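Local coordinates for protein tannase (Lactobacillus plantarum, PDB 3WA7) that hydrolyses the galloyl ester bonds of tannins as a bacterial tannase of the alpha/beta-hydrolase family, at residues Ser201-Ile206 with His410-His415; Glu210-Ala215 with Pro346-Leu351; Glu217-Gly222 with Asp421-Ile426; His415-Arg420 with Phe443-Asp448. All coordinates share one frame; numbering follows the deposited sequence.

Contact 1: Ser201-Ile206 with His410-His415; sequences SAYCPI and HWRIRH
S201, A202 and Y203 pair in parallel register with R412, I413 and R414, the two strand axes approaching to 4.9 Å at an angle of 14°. A202 N donates to R412 O at 3.0 Å and A202 O accepts from R414 N at 3.1 Å. C204 N reaches R414 O over a short 2.6 Å and carries the pairing past the end of the strand. C204 CB lies 3.6 Å from H415 ND1, and its side chain touches D419 and H451, which places this end of the strands beside the probable active site. Y203, R412 and R414 share one face of the sheet. The Y203 ring lies obliquely against R414, its CD2 3.9 Å from R414 CB, while its hydroxyl bonds D456, which also forms a salt bridge with R412. R412 runs extended toward that carboxylate, its CG anti to the backbone N (chi1 -176°). R414 bends at its second torsion, its NH1 returning to I413 O at 2.9 Å and its NH2 pairing with D442. The two guanidinium groups face each other, offset, R414 CZ 3.5 Å above the plane of R412. A water over a face of the Y203 ring joins S201 OG, also bonded to N160, to R412 O and NH1. A leucine at Y203 would probably leave D456 without its hydroxyl partner and open a gap beside R414 CB. I413, on the face with A202, meets P205 CD from the following loop. D456, D442 and the water meet the buried polar ends of both arginines and Y203, which probably tempers two like charges this close.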
# COMPACT_ATOMS: atom_id res chain seq x y z
N SER A 201 -0.63 -3.51 7.80
CA SER A 201 -1.95 -3.57 7.19
C SER A 201 -1.77 -2.84 5.87
O SER A 201 -1.27 -1.71 5.83
CB SER A 201 -3.00 -2.85 8.03
OG SER A 201 -4.22 -2.79 7.31
N ALA A 202 -2.16 -3.48 4.77
CA ALA A 202 -2.01 -2.85 3.47
C ALA A 202 -3.13 -3.19 2.52
O ALA A 202 -3.46 -4.36 2.30
CB ALA A 202 -0.67 -3.27 2.85
N TYR A 203 -3.74 -2.15 1.96
CA TYR A 203 -4.81 -2.31 0.98
C TYR A 203 -4.22 -2.06 -0.40
O TYR A 203 -3.49 -1.08 -0.61
CB TYR A 203 -5.95 -1.34 1.26
CG TYR A 203 -6.68 -1.65 2.55
CD1 TYR A 203 -6.21 -1.15 3.77
CD2 TYR A 203 -7.80 -2.47 2.57
CE1 TYR A 203 -6.85 -1.47 4.97
CE2 TYR A 203 -8.44 -2.79 3.75
CZ TYR A 203 -7.96 -2.29 4.95
OH TYR A 203 -8.60 -2.59 6.13
N CYS A 204 -4.54 -2.96 -1.33
CA CYS A 204 -4.06 -2.90 -2.71
C CYS A 204 -2.67 -2.27 -2.85
O CYS A 204 -2.49 -1.30 -3.58
CB CYS A 204 -5.07 -2.17 -3.61
SG CYS A 204 -5.52 -0.47 -3.14
N PRO A 205 -1.67 -2.83 -2.15
CA PRO A 205 -0.32 -2.28 -2.23
C PRO A 205 0.25 -2.32 -3.65
O PRO A 205 0.45 -3.39 -4.22
CB PRO A 205 0.48 -3.14 -1.26
CG PRO A 205 -0.24 -4.47 -1.33
CD PRO A 205 -1.70 -4.04 -1.31
N ILE A 206 0.49 -1.14 -4.21
CA ILE A 206 1.04 -1.04 -5.55
C ILE A 206 2.55 -1.08 -5.37
O ILE A 206 3.20 -0.04 -5.24
CB ILE A 206 0.61 0.28 -6.22
CG1 ILE A 206 -0.92 0.37 -6.25
CG2 ILE A 206 1.16 0.35 -7.64
CD1 ILE A 206 -1.59 -0.71 -7.11
N HIS A 410 3.66 -9.94 11.60
CA HIS A 410 2.22 -10.04 11.31
C HIS A 410 1.79 -9.15 10.15
O HIS A 410 2.02 -7.94 10.17
CB HIS A 410 1.43 -9.68 12.56
CG HIS A 410 1.96 -10.33 13.80
ND1 HIS A 410 1.85 -11.68 14.04
CD2 HIS A 410 2.63 -9.82 14.86
CE1 HIS A 410 2.44 -11.98 15.18
NE2 HIS A 410 2.92 -10.87 15.70
N TRP A 411 1.12 -9.75 9.16
CA TRP A 411 0.67 -9.03 7.98
C TRP A 411 -0.79 -9.26 7.61
O TRP A 411 -1.30 -10.39 7.70
CB TRP A 411 1.51 -9.44 6.76
CG TRP A 411 2.98 -9.20 6.90
CD1 TRP A 411 3.82 -9.80 7.79
CD2 TRP A 411 3.77 -8.27 6.16
NE1 TRP A 411 5.09 -9.30 7.64
CE2 TRP A 411 5.09 -8.36 6.65
CE3 TRP A 411 3.49 -7.37 5.12
CZ2 TRP A 411 6.14 -7.57 6.14
CZ3 TRP A 411 4.53 -6.59 4.61
CH2 TRP A 411 5.84 -6.70 5.12
N ARG A 412 -1.46 -8.20 7.17
CA ARG A 412 -2.84 -8.29 6.71
C ARG A 412 -2.89 -7.55 5.38
O ARG A 412 -2.66 -6.34 5.31
CB ARG A 412 -3.82 -7.64 7.69
CG ARG A 412 -5.28 -7.81 7.26
CD ARG A 412 -6.25 -7.33 8.34
NE ARG A 412 -7.64 -7.67 8.03
CZ ARG A 412 -8.43 -6.98 7.21
NH1 ARG A 412 -7.97 -5.90 6.59
NH2 ARG A 412 -9.68 -7.37 7.02
N ILE A 413 -3.18 -8.29 4.32
CA ILE A 413 -3.22 -7.73 2.98
C ILE A 413 -4.57 -7.93 2.31
O ILE A 413 -5.16 -9.01 2.40
CB ILE A 413 -2.14 -8.38 2.09
CG1 ILE A 413 -0.77 -8.23 2.75
CG2 ILE A 413 -2.17 -7.76 0.69
CD1 ILE A 413 0.34 -8.97 2.02
N ARG A 414 -5.05 -6.89 1.64
CA ARG A 414 -6.32 -6.94 0.93
C ARG A 414 -6.18 -6.27 -0.43
O ARG A 414 -5.47 -5.27 -0.57
CB ARG A 414 -7.42 -6.22 1.73
CG ARG A 414 -7.87 -6.94 3.00
CD ARG A 414 -8.63 -8.22 2.67
NE ARG A 414 -9.13 -8.90 3.86
CZ ARG A 414 -8.39 -9.63 4.69
NH1 ARG A 414 -7.09 -9.78 4.48
NH2 ARG A 414 -8.95 -10.22 5.74
N HIS A 415 -6.83 -6.84 -1.44
CA HIS A 415 -6.84 -6.28 -2.79
C HIS A 415 -8.20 -6.66 -3.37
O HIS A 415 -8.52 -7.84 -3.47
CB HIS A 415 -5.73 -6.88 -3.66
CG HIS A 415 -5.66 -6.28 -5.03
ND1 HIS A 415 -4.77 -5.28 -5.37
CD2 HIS A 415 -6.41 -6.50 -6.14
CE1 HIS A 415 -4.97 -4.91 -6.62
NE2 HIS A 415 -5.96 -5.64 -7.11
O HOH W 1 -5.52 -4.85 5.80
O HOH W 2 -1.94 -5.25 -4.43

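Contact 2: Glu210-Ala215 with Pro346-Leu351; sequences EHADMA and PAFDQL
The helix 209-220, which follows the strand 199-203 in the alpha/beta-hydrolase sheet, meets the loop 346-351 through A212 and D213. The D213 carboxylate holds two successive backbone N-H groups of that loop. OD1 accepts from F348 N at 2.6 Å and OD2 from D349 N at 3.1 Å, each through its syn lone pair, and a weak second bond runs from D349 N to OD1. The carboxylate thus clasps the chain with both oxygens. The loop turns sharply here: D349 is the centre of an inverse gamma turn, and P346 at the start of the segment follows a cis peptide bond. P346 CB packs against D213 OD1 at 3.4 Å. Beside the carboxylate, A212 CB sits over one face of the F348 ring in a CH-pi contact, 3.6 Å from the ring centroid and 17° off its normal, while D213 OD1 lies at the ring's edge. F348 CG stands anti to its carbonyl carbon (chi1 -61°), which sets one ring face against A212 CB. A water bridges D213 O and A347 N, accepting from the latter at 2.8 Å. The D349 carboxylate turns away from D213 to T372, H370, F371 and N358.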
# COMPACT_ATOMS: atom_id res chain seq x y z
N GLU A 210 9.01 -2.93 -10.56
CA GLU A 210 9.86 -3.35 -11.67
C GLU A 210 9.40 -4.65 -12.32
O GLU A 210 9.97 -5.07 -13.33
CB GLU A 210 11.32 -3.49 -11.20
CG GLU A 210 11.57 -4.66 -10.27
CD GLU A 210 11.42 -4.30 -8.80
OE1 GLU A 210 10.53 -3.49 -8.47
OE2 GLU A 210 12.20 -4.83 -7.98
N HIS A 211 8.38 -5.29 -11.75
CA HIS A 211 7.87 -6.53 -12.32
C HIS A 211 6.36 -6.43 -12.55
O HIS A 211 5.73 -7.38 -13.01
CB HIS A 211 8.15 -7.71 -11.39
CG HIS A 211 9.60 -7.90 -11.08
ND1 HIS A 211 10.10 -7.86 -9.80
CD2 HIS A 211 10.67 -8.11 -11.89
CE1 HIS A 211 11.41 -8.04 -9.83
NE2 HIS A 211 11.78 -8.19 -11.09
N ALA A 212 5.79 -5.26 -12.23
CA ALA A 212 4.36 -5.03 -12.39
C ALA A 212 3.89 -5.00 -13.83
O ALA A 212 2.74 -5.34 -14.12
CB ALA A 212 3.96 -3.73 -11.69
N ASP A 213 4.75 -4.57 -14.75
CA ASP A 213 4.37 -4.53 -16.16
C ASP A 213 4.16 -5.94 -16.69
O ASP A 213 3.19 -6.20 -17.40
CB ASP A 213 5.42 -3.80 -17.00
CG ASP A 213 5.40 -2.30 -16.78
OD1 ASP A 213 4.29 -1.73 -16.70
OD2 ASP A 213 6.49 -1.69 -16.69
N MSE A 214 5.08 -6.84 -16.35
CA MSE A 214 4.98 -8.22 -16.79
C MSE A 214 3.73 -8.88 -16.20
O MSE A 214 3.04 -9.64 -16.88
CB MSE A 214 6.21 -9.02 -16.36
CG MSE A 214 7.46 -8.69 -17.15
SE MSE A 214 8.92 -9.84 -16.60
CE MSE A 214 9.24 -9.10 -14.87
N ALA A 215 3.46 -8.60 -14.92
CA ALA A 215 2.29 -9.19 -14.27
C ALA A 215 1.00 -8.68 -14.90
O ALA A 215 0.05 -9.44 -15.09
CB ALA A 215 2.30 -8.87 -12.78
N PRO A 346 3.35 -0.10 -21.59
CA PRO A 346 3.41 -0.79 -20.30
C PRO A 346 2.50 -0.04 -19.33
O PRO A 346 2.33 1.18 -19.45
CB PRO A 346 4.89 -0.67 -19.91
CG PRO A 346 5.59 -0.54 -21.23
CD PRO A 346 4.69 0.40 -21.97
N ALA A 347 1.93 -0.75 -18.37
CA ALA A 347 1.02 -0.13 -17.40
C ALA A 347 1.72 0.74 -16.36
O ALA A 347 1.11 1.68 -15.83
CB ALA A 347 0.19 -1.20 -16.70
N PHE A 348 2.98 0.45 -16.06
CA PHE A 348 3.72 1.20 -15.05
C PHE A 348 4.92 1.95 -15.60
O PHE A 348 5.05 3.16 -15.38
CB PHE A 348 4.15 0.26 -13.92
CG PHE A 348 2.99 -0.38 -13.20
CD1 PHE A 348 2.31 -1.45 -13.77
CD2 PHE A 348 2.53 0.14 -11.99
CE1 PHE A 348 1.18 -2.00 -13.15
CE2 PHE A 348 1.40 -0.40 -11.36
CZ PHE A 348 0.73 -1.47 -11.95
N ASP A 349 5.80 1.26 -16.31
CA ASP A 349 6.96 1.94 -16.87
C ASP A 349 6.64 2.39 -18.29
O ASP A 349 6.99 1.72 -19.26
CB ASP A 349 8.19 1.03 -16.86
CG ASP A 349 9.48 1.79 -17.08
OD1 ASP A 349 9.41 2.96 -17.51
OD2 ASP A 349 10.57 1.23 -16.83
N GLN A 350 5.96 3.53 -18.41
CA GLN A 350 5.59 4.05 -19.72
C GLN A 350 6.82 4.42 -20.54
O GLN A 350 7.80 4.95 -20.01
CB GLN A 350 4.67 5.26 -19.55
CG GLN A 350 3.20 4.91 -19.43
CD GLN A 350 2.58 4.61 -20.78
OE1 GLN A 350 2.51 5.48 -21.65
NE2 GLN A 350 2.12 3.37 -20.97
N LEU A 351 6.76 4.14 -21.84
CA LEU A 351 7.90 4.42 -22.71
C LEU A 351 8.22 5.90 -22.79
O LEU A 351 9.37 6.27 -23.06
CB LEU A 351 7.64 3.86 -24.11
CG LEU A 351 7.32 2.37 -24.18
CD1 LEU A 351 7.26 1.93 -25.64
CD2 LEU A 351 8.37 1.57 -23.42
O HOH W 3 1.96 -3.50 -18.72

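Contact 3: Glu217-Gly222 with Asp421-Ile426; sequences EWQFNG and DTSFAI
Q219 OE1 is gripped by two donors from the segment 421-426: S423 OG at 2.7 Å and F424 N at 2.9 Å. The backbone N-H lies in the amide carbonyl plane, on a lone pair, whereas the hydroxyl comes from above that plane, 41° out of it. While donating to Q219 OE1, S423 OG accepts from A425 N at 3.0 Å, and so links the glutamine to the turn leading into helix 425-436. Q219 reaches this far because its CG is anti to the backbone N (chi1 -178°) and the chain stays extended beyond it. Its amide plane is only 18° from the plane of the F424 ring, with NE2 3.7 Å from CE1 of that ring. The same NE2 donates to a water that bonds T422 O and sits over the centre of one face of the F424 ring. An alanine at Q219 would probably leave F424 N and the S423 hydroxyl proton without their acceptor and cost the water a partner. W218 completes the contact, its CZ3 4.2 Å from A425 CB, while its indole N-H bonds G288. The arrangement is a serine capping bond at the turn into helix 425-436, with the capping hydroxyl in turn donating to a glutamine of helix 209-220.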
# COMPACT_ATOMS: atom_id res chain seq x y z
N GLU A 217 0.44 -7.66 -17.98
CA GLU A 217 0.21 -8.25 -19.29
C GLU A 217 -0.07 -9.75 -19.22
O GLU A 217 -0.78 -10.29 -20.07
CB GLU A 217 1.38 -7.95 -20.22
CG GLU A 217 1.54 -6.46 -20.47
CD GLU A 217 0.21 -5.77 -20.74
OE1 GLU A 217 -0.54 -6.24 -21.63
OE2 GLU A 217 -0.10 -4.77 -20.08
N TRP A 218 0.47 -10.43 -18.21
CA TRP A 218 0.17 -11.85 -18.07
C TRP A 218 -1.34 -11.92 -17.85
O TRP A 218 -2.03 -12.79 -18.38
CB TRP A 218 0.87 -12.45 -16.85
CG TRP A 218 0.27 -13.77 -16.43
CD1 TRP A 218 0.47 -14.98 -17.03
CD2 TRP A 218 -0.69 -13.98 -15.39
NE1 TRP A 218 -0.32 -15.93 -16.43
CE2 TRP A 218 -1.04 -15.35 -15.42
CE3 TRP A 218 -1.29 -13.14 -14.44
CZ2 TRP A 218 -1.97 -15.90 -14.54
CZ3 TRP A 218 -2.22 -13.70 -13.56
CH2 TRP A 218 -2.55 -15.06 -13.61
N GLN A 219 -1.86 -10.97 -17.07
CA GLN A 219 -3.28 -10.94 -16.76
C GLN A 219 -4.19 -10.41 -17.87
O GLN A 219 -5.22 -11.01 -18.17
CB GLN A 219 -3.52 -10.11 -15.50
CG GLN A 219 -4.98 -10.06 -15.07
CD GLN A 219 -5.15 -9.44 -13.70
OE1 GLN A 219 -4.47 -9.83 -12.75
NE2 GLN A 219 -6.06 -8.48 -13.59
N PHE A 220 -3.79 -9.31 -18.51
CA PHE A 220 -4.64 -8.71 -19.54
C PHE A 220 -4.29 -8.90 -21.01
O PHE A 220 -4.95 -8.33 -21.87
CB PHE A 220 -4.82 -7.22 -19.24
CG PHE A 220 -5.69 -6.94 -18.04
CD1 PHE A 220 -5.16 -6.33 -16.90
CD2 PHE A 220 -7.04 -7.27 -18.05
CE1 PHE A 220 -5.97 -6.06 -15.79
CE2 PHE A 220 -7.86 -7.01 -16.95
CZ PHE A 220 -7.32 -6.40 -15.82
N ASN A 221 -3.26 -9.68 -21.31
CA ASN A 221 -2.91 -9.89 -22.71
C ASN A 221 -4.13 -10.48 -23.42
O ASN A 221 -4.79 -11.37 -22.89
CB ASN A 221 -1.73 -10.84 -22.84
CG ASN A 221 -1.41 -11.17 -24.29
OD1 ASN A 221 -1.72 -12.26 -24.78
ND2 ASN A 221 -0.79 -10.22 -24.99
N GLY A 222 -4.42 -9.97 -24.61
CA GLY A 222 -5.58 -10.47 -25.34
C GLY A 222 -6.77 -9.54 -25.23
O GLY A 222 -7.69 -9.60 -26.04
N ASP A 421 -5.90 -1.87 -10.88
CA ASP A 421 -4.76 -0.95 -10.89
C ASP A 421 -3.44 -1.69 -11.02
O ASP A 421 -2.43 -1.12 -11.45
CB ASP A 421 -4.78 -0.06 -9.65
CG ASP A 421 -5.80 1.05 -9.76
OD1 ASP A 421 -7.01 0.75 -9.84
OD2 ASP A 421 -5.40 2.23 -9.79
N THR A 422 -3.44 -2.96 -10.65
CA THR A 422 -2.27 -3.81 -10.78
C THR A 422 -2.81 -5.24 -10.82
O THR A 422 -3.91 -5.50 -10.35
CB THR A 422 -1.27 -3.63 -9.61
OG1 THR A 422 -0.02 -4.23 -9.96
CG2 THR A 422 -1.80 -4.27 -8.33
N SER A 423 -2.05 -6.16 -11.40
CA SER A 423 -2.49 -7.54 -11.49
C SER A 423 -2.70 -8.19 -10.13
O SER A 423 -2.02 -7.86 -9.16
CB SER A 423 -1.47 -8.38 -12.28
OG SER A 423 -1.79 -9.76 -12.20
N PHE A 424 -3.66 -9.11 -10.07
CA PHE A 424 -3.95 -9.85 -8.85
C PHE A 424 -2.70 -10.62 -8.45
O PHE A 424 -2.50 -10.92 -7.28
CB PHE A 424 -5.09 -10.84 -9.09
CG PHE A 424 -6.39 -10.19 -9.47
CD1 PHE A 424 -7.02 -10.51 -10.66
CD2 PHE A 424 -6.97 -9.24 -8.63
CE1 PHE A 424 -8.23 -9.91 -11.02
CE2 PHE A 424 -8.17 -8.63 -8.97
CZ PHE A 424 -8.81 -8.96 -10.17
N ALA A 425 -1.87 -10.94 -9.44
CA ALA A 425 -0.64 -11.69 -9.18
C ALA A 425 0.29 -10.97 -8.21
O ALA A 425 1.00 -11.61 -7.44
CB ALA A 425 0.09 -11.95 -10.50
N ILE A 426 0.29 -9.64 -8.26
CA ILE A 426 1.15 -8.85 -7.39
C ILE A 426 0.89 -9.08 -5.90
O ILE A 426 1.80 -9.44 -5.16
CB ILE A 426 1.04 -7.34 -7.76
CG1 ILE A 426 1.67 -7.11 -9.14
CG2 ILE A 426 1.72 -6.48 -6.70
CD1 ILE A 426 3.16 -7.46 -9.22
O HOH W 4 -6.18 -6.78 -11.24

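Contact 4: His415-Arg420 with Phe443-Asp448; sequences HGAADR and FALPWD
H415 and L445 lie side by side and point the same way. In one of two modelled L445 conformers, and so only tentatively, CD1 lies at the edge of the H415 imidazole and the branched end reaches A417. The A417 methyl is directed toward the other segment and packs against W447 CA at 3.9 Å. A418 follows suit, its CB 3.8 Å from D448 C, although the D448 carboxylate itself turns to Y317 and K316. Between these side chains the backbones are tied by a nearly straight bond from A417 N to P446 O, 2.8 Å long with 171° at the hydrogen, and by a weak one from H415 N to A444 O. Residues G416 to D419 form a type I beta turn; H415, just before it, donates from NE2 to D419 O at 3.1 Å, from above the carbonyl plane. D419 OD2 lies over the H415 imidazole face, offset toward its rim, and hydrogen-bonds H451 ND1; with S163, D419 and H451 fit the Ser-His-Asp triad of an alpha/beta-hydrolase, so the turn probably presents the catalytic acid. The contact continues the pairing of strands 410-414 and 440-444 beyond their ends, with L445 and W447 packed on helix 291-309 and H415 on P427 of helix 425-436.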
# COMPACT_ATOMS: atom_id res chain seq x y z
N HIS A 415 -6.83 -6.84 -1.44
CA HIS A 415 -6.84 -6.28 -2.79
C HIS A 415 -8.20 -6.66 -3.37
O HIS A 415 -8.52 -7.84 -3.47
CB HIS A 415 -5.73 -6.88 -3.66
CG HIS A 415 -5.66 -6.28 -5.03
ND1 HIS A 415 -4.77 -5.28 -5.37
CD2 HIS A 415 -6.41 -6.50 -6.14
CE1 HIS A 415 -4.97 -4.91 -6.62
NE2 HIS A 415 -5.96 -5.64 -7.11
N GLY A 416 -9.00 -5.66 -3.74
CA GLY A 416 -10.32 -5.93 -4.27
C GLY A 416 -10.36 -6.76 -5.54
O GLY A 416 -9.52 -6.61 -6.42
N ALA A 417 -11.35 -7.65 -5.62
CA ALA A 417 -11.50 -8.51 -6.79
C ALA A 417 -11.87 -7.71 -8.04
O ALA A 417 -11.83 -8.23 -9.15
CB ALA A 417 -12.56 -9.58 -6.53
N ALA A 418 -12.22 -6.44 -7.86
CA ALA A 418 -12.57 -5.58 -8.99
C ALA A 418 -11.53 -4.48 -9.17
O ALA A 418 -11.74 -3.53 -9.93
CB ALA A 418 -13.95 -4.97 -8.78
N ASP A 419 -10.40 -4.62 -8.49
CA ASP A 419 -9.31 -3.65 -8.55
C ASP A 419 -8.35 -4.04 -9.69
O ASP A 419 -7.68 -5.06 -9.61
CB ASP A 419 -8.56 -3.64 -7.21
CG ASP A 419 -7.46 -2.60 -7.15
OD1 ASP A 419 -6.87 -2.28 -8.21
OD2 ASP A 419 -7.16 -2.12 -6.04
N ARG A 420 -8.30 -3.21 -10.73
CA ARG A 420 -7.44 -3.47 -11.89
C ARG A 420 -6.24 -2.54 -11.98
O ARG A 420 -5.62 -2.42 -13.04
CB ARG A 420 -8.26 -3.35 -13.18
CG ARG A 420 -9.57 -4.11 -13.15
CD ARG A 420 -10.74 -3.15 -13.19
NE ARG A 420 -10.87 -2.51 -14.49
CZ ARG A 420 -10.79 -1.20 -14.71
NH1 ARG A 420 -10.57 -0.36 -13.71
NH2 ARG A 420 -10.94 -0.73 -15.95
N PHE A 443 -4.75 -12.82 4.32
CA PHE A 443 -4.94 -12.31 2.97
C PHE A 443 -6.30 -12.62 2.37
O PHE A 443 -6.89 -13.66 2.66
CB PHE A 443 -3.82 -12.89 2.09
CG PHE A 443 -3.94 -12.55 0.63
CD1 PHE A 443 -3.92 -11.24 0.19
CD2 PHE A 443 -4.01 -13.57 -0.32
CE1 PHE A 443 -3.98 -10.93 -1.17
CE2 PHE A 443 -4.07 -13.28 -1.68
CZ PHE A 443 -4.05 -11.95 -2.11
N ALA A 444 -6.79 -11.70 1.54
CA ALA A 444 -8.08 -11.88 0.88
C ALA A 444 -8.25 -10.96 -0.32
O ALA A 444 -7.64 -9.89 -0.41
CB ALA A 444 -9.23 -11.66 1.87
N LEU A 445 -9.09 -11.40 -1.25
CA LEU A 445 -9.42 -10.65 -2.46
C LEU A 445 -10.93 -10.43 -2.41
O LEU A 445 -11.68 -11.10 -3.11
CB LEU A 445 -9.08 -11.48 -3.71
CG LEU A 445 -9.09 -10.80 -5.08
CD1 LEU A 445 -7.79 -10.04 -5.28
CD2 LEU A 445 -9.25 -11.85 -6.16
N PRO A 446 -11.39 -9.48 -1.58
CA PRO A 446 -12.81 -9.14 -1.41
C PRO A 446 -13.60 -8.94 -2.70
O PRO A 446 -13.23 -8.13 -3.55
CB PRO A 446 -12.76 -7.86 -0.57
CG PRO A 446 -11.53 -8.05 0.24
CD PRO A 446 -10.54 -8.59 -0.77
N TRP A 447 -14.70 -9.67 -2.82
CA TRP A 447 -15.56 -9.62 -4.00
C TRP A 447 -16.07 -8.24 -4.40
O TRP A 447 -16.57 -7.47 -3.57
CB TRP A 447 -16.76 -10.55 -3.83
CG TRP A 447 -17.69 -10.54 -5.01
CD1 TRP A 447 -18.90 -9.90 -5.10
CD2 TRP A 447 -17.46 -11.14 -6.28
NE1 TRP A 447 -19.43 -10.08 -6.36
CE2 TRP A 447 -18.57 -10.84 -7.10
CE3 TRP A 447 -16.42 -11.92 -6.81
CZ2 TRP A 447 -18.66 -11.28 -8.43
CZ3 TRP A 447 -16.51 -12.35 -8.13
CH2 TRP A 447 -17.62 -12.03 -8.92
N ASP A 448 -15.95 -7.95 -5.69
CA ASP A 448 -16.42 -6.70 -6.28
C ASP A 448 -15.99 -5.42 -5.58
O ASP A 448 -16.71 -4.42 -5.62
CB ASP A 448 -17.95 -6.76 -6.41
CG ASP A 448 -18.49 -5.74 -7.40
OD1 ASP A 448 -17.77 -5.40 -8.36
OD2 ASP A 448 -19.65 -5.30 -7.22

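From the N terminus, strand 199-203 opens the loop that contact 1 closes some 200 residues later, where strand 410-414 joins it in the central sheet. Helix 209-220 comes next and serves twice. Contact 2, nested inside contact 1, ties its first half to the loop 346-351; contact 3 takes its last turn to the start of helix 425-436, crossing both contacts 1 and 2. Contact 4 is a short closure from the loop after strand 410-414 to the edge strand 440-444, crossing contact 3 and sharing H415 with contact 1. I206, after the first strand, meets F348, and F424 meets both L445 and the turn in 415-420.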